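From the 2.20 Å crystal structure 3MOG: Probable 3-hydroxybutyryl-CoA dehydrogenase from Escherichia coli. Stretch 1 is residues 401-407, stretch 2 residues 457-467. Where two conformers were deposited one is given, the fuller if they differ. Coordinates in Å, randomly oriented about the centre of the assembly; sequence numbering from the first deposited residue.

Stretch 1, residues 401-407: ALDALQK
Stretch 2 457-467: YRPCSLLRQRA

Helix 401-406 crosses helix 461-467 nearly at right angles (98° between N-to-C directions, axes 8.9 Å apart), with Leu402 CA 6.2 Å from Leu462 CA and Asp403 CA 6.1 Å from Cys460 CA; the contact buries 469 Å², both sides summed. Leu402 and Gln406 are the most covered in stretch 1 (96 and 83 Å²). Stretch 2 enters extended (Arg458 phi/psi -58/129, Pro459 -65/134, Cys460 -78/162). Arg458 (p, 94°, t, 84°) starts sideways but brings its guanidinium back, NH2 3.8 Å from OD1 of Asp403 (t, 73°), a long salt bridge of charges only, since no N-H points at the oxygen; Lys407 NZ lies 3.5 Å from Asp403 OD1. Cys460 (p), the N-cap residue, points toward stretch 1; its short side chain lets SG pack 3.6 Å from Leu402 CB. Gln406 (t, t, 29°) reaches the first turn of helix 461-467, its amide supplying donor and acceptor: NE2 donates to Ser461 OG (t) at 3.0 Å, OE1 accepts a weak bond from Leu462 N at 3.2 Å. Leu462 (t, p) sets CD2 3.8 Å from both Leu402 CD2 and Leu405 CD2, forming a small apolar patch suited to leucine. Leu463 (t, p) points sideways, yet its CB meets CD1 of Leu402 (m, t) at 3.6 Å. One turn beyond Leu462, Arg466 (m, t, t, 176°) lays a guanidinium face over Leu402 CD2, with NH2 3.5 Å from CD2 of Leu405 (t, p).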

ATOM      1  N   ALA C 401     -11.642 -16.705   1.678  1.00 40.07           N
ATOM      2  CA  ALA C 401     -11.630 -18.015   2.358  1.00 38.07           C
ATOM      3  C   ALA C 401     -10.539 -18.945   1.813  1.00 38.17           C
ATOM      4  O   ALA C 401      -9.856 -19.642   2.569  1.00 42.15           O
ATOM      5  CB  ALA C 401     -12.980 -18.689   2.232  1.00 30.05           C
ATOM      6  N   LEU C 402     -10.374 -18.931   0.497  1.00 40.67           N
ATOM      7  CA  LEU C 402      -9.362 -19.707  -0.165  1.00 41.03           C
ATOM      8  C   LEU C 402      -7.960 -19.230   0.202  1.00 42.27           C
ATOM      9  O   LEU C 402      -7.051 -20.042   0.379  1.00 41.25           O
ATOM     10  CB  LEU C 402      -9.550 -19.617  -1.679  1.00 43.76           C
ATOM     11  CG  LEU C 402     -10.634 -20.466  -2.339  1.00 47.49           C
ATOM     12  CD1 LEU C 402     -10.820 -19.953  -3.737  1.00 40.48           C
ATOM     13  CD2 LEU C 402     -10.300 -21.954  -2.353  1.00 45.82           C
ATOM     14  N   ASP C 403      -7.776 -17.917   0.315  1.00 40.67           N
ATOM     15  CA  ASP C 403      -6.467 -17.389   0.698  1.00 41.19           C
ATOM     16  C   ASP C 403      -6.117 -17.783   2.135  1.00 43.02           C
ATOM     17  O   ASP C 403      -4.964 -18.108   2.438  1.00 45.02           O
ATOM     18  CB  ASP C 403      -6.412 -15.877   0.540  1.00 37.06           C
ATOM     19  CG  ASP C 403      -5.072 -15.303   0.964  1.00 54.58           C
ATOM     20  OD1 ASP C 403      -4.089 -15.491   0.222  1.00 56.72           O
ATOM     21  OD2 ASP C 403      -4.996 -14.685   2.050  1.00 60.32           O
ATOM     22  N   ALA C 404      -7.116 -17.773   3.006  1.00 37.29           N
ATOM     23  CA  ALA C 404      -6.908 -18.172   4.384  1.00 42.81           C
ATOM     24  C   ALA C 404      -6.516 -19.650   4.458  1.00 44.13           C
ATOM     25  O   ALA C 404      -5.630 -20.012   5.240  1.00 43.54           O
ATOM     26  CB  ALA C 404      -8.159 -17.892   5.223  1.00 42.44           C
ATOM     27  N   LEU C 405      -7.156 -20.483   3.629  1.00 44.17           N
ATOM     28  CA  LEU C 405      -6.864 -21.932   3.583  1.00 42.91           C
ATOM     29  C   LEU C 405      -5.462 -22.178   3.068  1.00 44.82           C
ATOM     30  O   LEU C 405      -4.722 -22.971   3.634  1.00 54.74           O
ATOM     31  CB  LEU C 405      -7.887 -22.682   2.729  1.00 39.94           C
ATOM     32  CG  LEU C 405      -7.682 -24.184   2.472  1.00 49.65           C
ATOM     33  CD1 LEU C 405      -7.610 -24.980   3.779  1.00 51.46           C
ATOM     34  CD2 LEU C 405      -8.807 -24.721   1.573  1.00 49.47           C
ATOM     35  N   GLN C 406      -5.091 -21.449   2.022  1.00 46.90           N
ATOM     36  CA  GLN C 406      -3.768 -21.557   1.428  1.00 47.09           C
ATOM     37  C   GLN C 406      -2.642 -21.144   2.381  1.00 47.65           C
ATOM     38  O   GLN C 406      -1.562 -21.744   2.383  1.00 43.42           O
ATOM     39  CB  GLN C 406      -3.702 -20.730   0.148  1.00 47.02           C
ATOM     40  CG  GLN C 406      -2.525 -21.106  -0.724  1.00 54.49           C
ATOM     41  CD  GLN C 406      -2.605 -20.515  -2.109  1.00 63.92           C
ATOM     42  OE1 GLN C 406      -3.195 -19.450  -2.316  1.00 56.43           O
ATOM     43  NE2 GLN C 406      -2.014 -21.213  -3.075  1.00 62.40           N
ATOM     44  N   LYS C 407      -2.894 -20.115   3.183  1.00 48.36           N
ATOM     45  CA  LYS C 407      -1.895 -19.641   4.137  1.00 46.46           C
ATOM     46  C   LYS C 407      -1.916 -20.410   5.463  1.00 37.42           C
ATOM     47  O   LYS C 407      -1.239 -20.032   6.414  1.00 41.52           O
ATOM     48  CB  LYS C 407      -2.044 -18.132   4.390  1.00 48.02           C
ATOM     49  CG  LYS C 407      -2.021 -17.257   3.162  1.00 43.45           C
ATOM     50  CD  LYS C 407      -0.754 -17.395   2.381  1.00 53.51           C
ATOM     51  CE  LYS C 407      -0.717 -16.382   1.255  1.00 50.99           C
ATOM     52  NZ  LYS C 407      -0.932 -14.994   1.767  1.00 55.35           N
ATOM     53  N   TYR C 457      -8.850  -7.389  -6.779  1.00 41.15           N
ATOM     54  CA  TYR C 457      -9.662  -8.401  -7.434  1.00 47.46           C
ATOM     55  C   TYR C 457      -8.856  -9.596  -7.971  1.00 48.02           C
ATOM     56  O   TYR C 457      -9.403 -10.413  -8.701  1.00 49.77           O
ATOM     57  CB  TYR C 457     -10.606  -7.769  -8.489  1.00 40.58           C
ATOM     58  CG  TYR C 457     -11.577  -6.847  -7.825  1.00 45.34           C
ATOM     59  CD1 TYR C 457     -12.643  -7.351  -7.089  1.00 42.61           C
ATOM     60  CD2 TYR C 457     -11.392  -5.464  -7.860  1.00 42.41           C
ATOM     61  CE1 TYR C 457     -13.509  -6.506  -6.422  1.00 42.36           C
ATOM     62  CE2 TYR C 457     -12.259  -4.613  -7.209  1.00 40.49           C
ATOM     63  CZ  TYR C 457     -13.308  -5.133  -6.484  1.00 41.91           C
ATOM     64  OH  TYR C 457     -14.162  -4.281  -5.824  1.00 41.48           O
ATOM     65  N   ARG C 458      -7.577  -9.699  -7.583  1.00 46.25           N
ATOM     66  CA  ARG C 458      -6.762 -10.855  -7.956  0.50 45.41           C
ATOM     67  C   ARG C 458      -7.385 -12.171  -7.467  1.00 42.92           C
ATOM     68  O   ARG C 458      -7.773 -12.289  -6.300  1.00 50.70           O
ATOM     69  CB  ARG C 458      -5.302 -10.708  -7.483  0.50 43.16           C
ATOM     70  CG  ARG C 458      -5.042 -10.816  -5.956  0.50 42.79           C
ATOM     71  CD  ARG C 458      -4.677 -12.227  -5.518  0.50 42.15           C
ATOM     72  NE  ARG C 458      -4.570 -12.349  -4.065  0.50 42.07           N
ATOM     73  CZ  ARG C 458      -5.606 -12.559  -3.263  0.50 34.89           C
ATOM     74  NH1 ARG C 458      -6.818 -12.657  -3.781  0.50 27.28           N
ATOM     75  NH2 ARG C 458      -5.433 -12.653  -1.951  0.50 33.18           N
ATOM     76  N   PRO C 459      -7.524 -13.152  -8.376  1.00 42.32           N
ATOM     77  CA  PRO C 459      -7.830 -14.522  -7.968  1.00 39.77           C
ATOM     78  C   PRO C 459      -6.641 -15.048  -7.173  1.00 41.83           C
ATOM     79  O   PRO C 459      -5.478 -14.835  -7.585  1.00 37.18           O
ATOM     80  CB  PRO C 459      -7.865 -15.272  -9.290  1.00 41.37           C
ATOM     81  CG  PRO C 459      -8.108 -14.232 -10.328  1.00 45.94           C
ATOM     82  CD  PRO C 459      -7.424 -13.021  -9.842  1.00 41.12           C
ATOM     83  N   CYS C 460      -6.888 -15.686  -6.032  1.00 39.05           N
ATOM     84  CA  CYS C 460      -5.752 -16.167  -5.248  1.00 44.35           C
ATOM     85  C   CYS C 460      -5.192 -17.449  -5.869  1.00 42.30           C
ATOM     86  O   CYS C 460      -5.866 -18.102  -6.664  1.00 42.59           O
ATOM     87  CB  CYS C 460      -6.085 -16.323  -3.754  1.00 43.72           C
ATOM     88  SG  CYS C 460      -7.046 -17.749  -3.382  1.00 51.47           S
ATOM     89  N   SER C 461      -3.964 -17.803  -5.505  1.00 39.97           N
ATOM     90  CA  SER C 461      -3.269 -18.917  -6.152  1.00 40.71           C
ATOM     91  C   SER C 461      -4.047 -20.252  -6.037  1.00 41.78           C
ATOM     92  O   SER C 461      -4.114 -21.019  -7.011  1.00 41.55           O
ATOM     93  CB  SER C 461      -1.820 -18.990  -5.648  1.00 35.53           C
ATOM     94  OG  SER C 461      -1.260 -20.276  -5.831  1.00 42.06           O
ATOM     95  N   LEU C 462      -4.700 -20.478  -4.891  1.00 45.24           N
ATOM     96  CA  LEU C 462      -5.527 -21.690  -4.680  1.00 45.27           C
ATOM     97  C   LEU C 462      -6.807 -21.717  -5.522  1.00 43.06           C
ATOM     98  O   LEU C 462      -7.295 -22.794  -5.886  1.00 47.52           O
ATOM     99  CB  LEU C 462      -5.860 -21.894  -3.187  1.00 44.46           C
ATOM    100  CG  LEU C 462      -6.572 -23.193  -2.774  1.00 44.86           C
ATOM    101  CD1 LEU C 462      -5.732 -24.424  -3.146  1.00 41.26           C
ATOM    102  CD2 LEU C 462      -6.886 -23.187  -1.280  1.00 44.15           C
ATOM    103  N   LEU C 463      -7.358 -20.542  -5.827  1.00 39.52           N
ATOM    104  CA  LEU C 463      -8.484 -20.476  -6.743  1.00 42.14           C
ATOM    105  C   LEU C 463      -8.076 -20.943  -8.131  1.00 41.07           C
ATOM    106  O   LEU C 463      -8.765 -21.801  -8.700  1.00 41.53           O
ATOM    107  CB  LEU C 463      -9.147 -19.090  -6.783  1.00 42.13           C
ATOM    108  CG  LEU C 463     -10.335 -18.856  -7.732  1.00 44.26           C
ATOM    109  CD1 LEU C 463     -11.514 -19.786  -7.487  1.00 41.21           C
ATOM    110  CD2 LEU C 463     -10.808 -17.413  -7.654  1.00 39.41           C
ATOM    111  N   ARG C 464      -6.967 -20.422  -8.668  1.00 35.83           N
ATOM    112  CA  ARG C 464      -6.467 -20.912  -9.981  1.00 42.33           C
ATOM    113  C   ARG C 464      -6.234 -22.420  -9.936  1.00 45.22           C
ATOM    114  O   ARG C 464      -6.604 -23.138 -10.866  1.00 47.93           O
ATOM    115  CB  ARG C 464      -5.171 -20.219 -10.442  1.00 39.11           C
ATOM    116  CG  ARG C 464      -5.233 -18.679 -10.464  1.00 43.32           C
ATOM    117  CD  ARG C 464      -4.065 -18.085 -11.249  1.00 36.14           C
ATOM    118  NE  ARG C 464      -4.193 -16.639 -11.364  1.00 47.67           N
ATOM    119  CZ  ARG C 464      -4.884 -16.003 -12.306  1.00 51.11           C
ATOM    120  NH1 ARG C 464      -5.516 -16.673 -13.266  1.00 50.77           N
ATOM    121  NH2 ARG C 464      -4.922 -14.680 -12.300  1.00 50.78           N
ATOM    122  N   GLN C 465      -5.630 -22.874  -8.836  1.00 47.56           N
ATOM    123  CA  GLN C 465      -5.343 -24.279  -8.587  1.00 47.46           C
ATOM    124  C   GLN C 465      -6.617 -25.117  -8.600  1.00 46.26           C
ATOM    125  O   GLN C 465      -6.640 -26.194  -9.204  1.00 46.61           O
ATOM    126  CB  GLN C 465      -4.595 -24.427  -7.259  1.00 47.19           C
ATOM    127  CG  GLN C 465      -4.259 -25.854  -6.799  1.00 62.42           C
ATOM    128  CD  GLN C 465      -3.339 -25.872  -5.558  1.00 82.13           C
ATOM    129  OE1 GLN C 465      -3.429 -26.776  -4.709  1.00 79.15           O
ATOM    130  NE2 GLN C 465      -2.459 -24.865  -5.449  1.00 71.28           N
ATOM    131  N   ARG C 466      -7.676 -24.619  -7.966  1.00 42.76           N
ATOM    132  CA  ARG C 466      -8.936 -25.365  -7.932  1.00 48.39           C
ATOM    133  C   ARG C 466      -9.732 -25.315  -9.237  1.00 52.33           C
ATOM    134  O   ARG C 466     -10.452 -26.266  -9.557  1.00 49.85           O
ATOM    135  CB  ARG C 466      -9.800 -24.974  -6.734  1.00 49.43           C
ATOM    136  CG  ARG C 466      -9.259 -25.556  -5.440  1.00 47.31           C
ATOM    137  CD  ARG C 466     -10.310 -25.579  -4.368  1.00 53.36           C
ATOM    138  NE  ARG C 466      -9.776 -26.201  -3.171  1.00 55.70           N
ATOM    139  CZ  ARG C 466     -10.412 -26.316  -2.010  1.00 61.70           C
ATOM    140  NH1 ARG C 466     -11.642 -25.836  -1.848  1.00 59.26           N
ATOM    141  NH2 ARG C 466      -9.797 -26.912  -0.998  1.00 62.56           N
ATOM    142  N   ALA C 467      -9.586 -24.221  -9.987  1.00 46.27           N
ATOM    143  CA  ALA C 467     -10.207 -24.098 -11.301  1.00 48.72           C
ATOM    144  C   ALA C 467      -9.586 -25.089 -12.273  1.00 48.18           C
ATOM    145  O   ALA C 467     -10.302 -25.751 -13.026  1.00 50.33           O
ATOM    146  CB  ALA C 467     -10.072 -22.693 -11.834  1.00 44.64           C
TER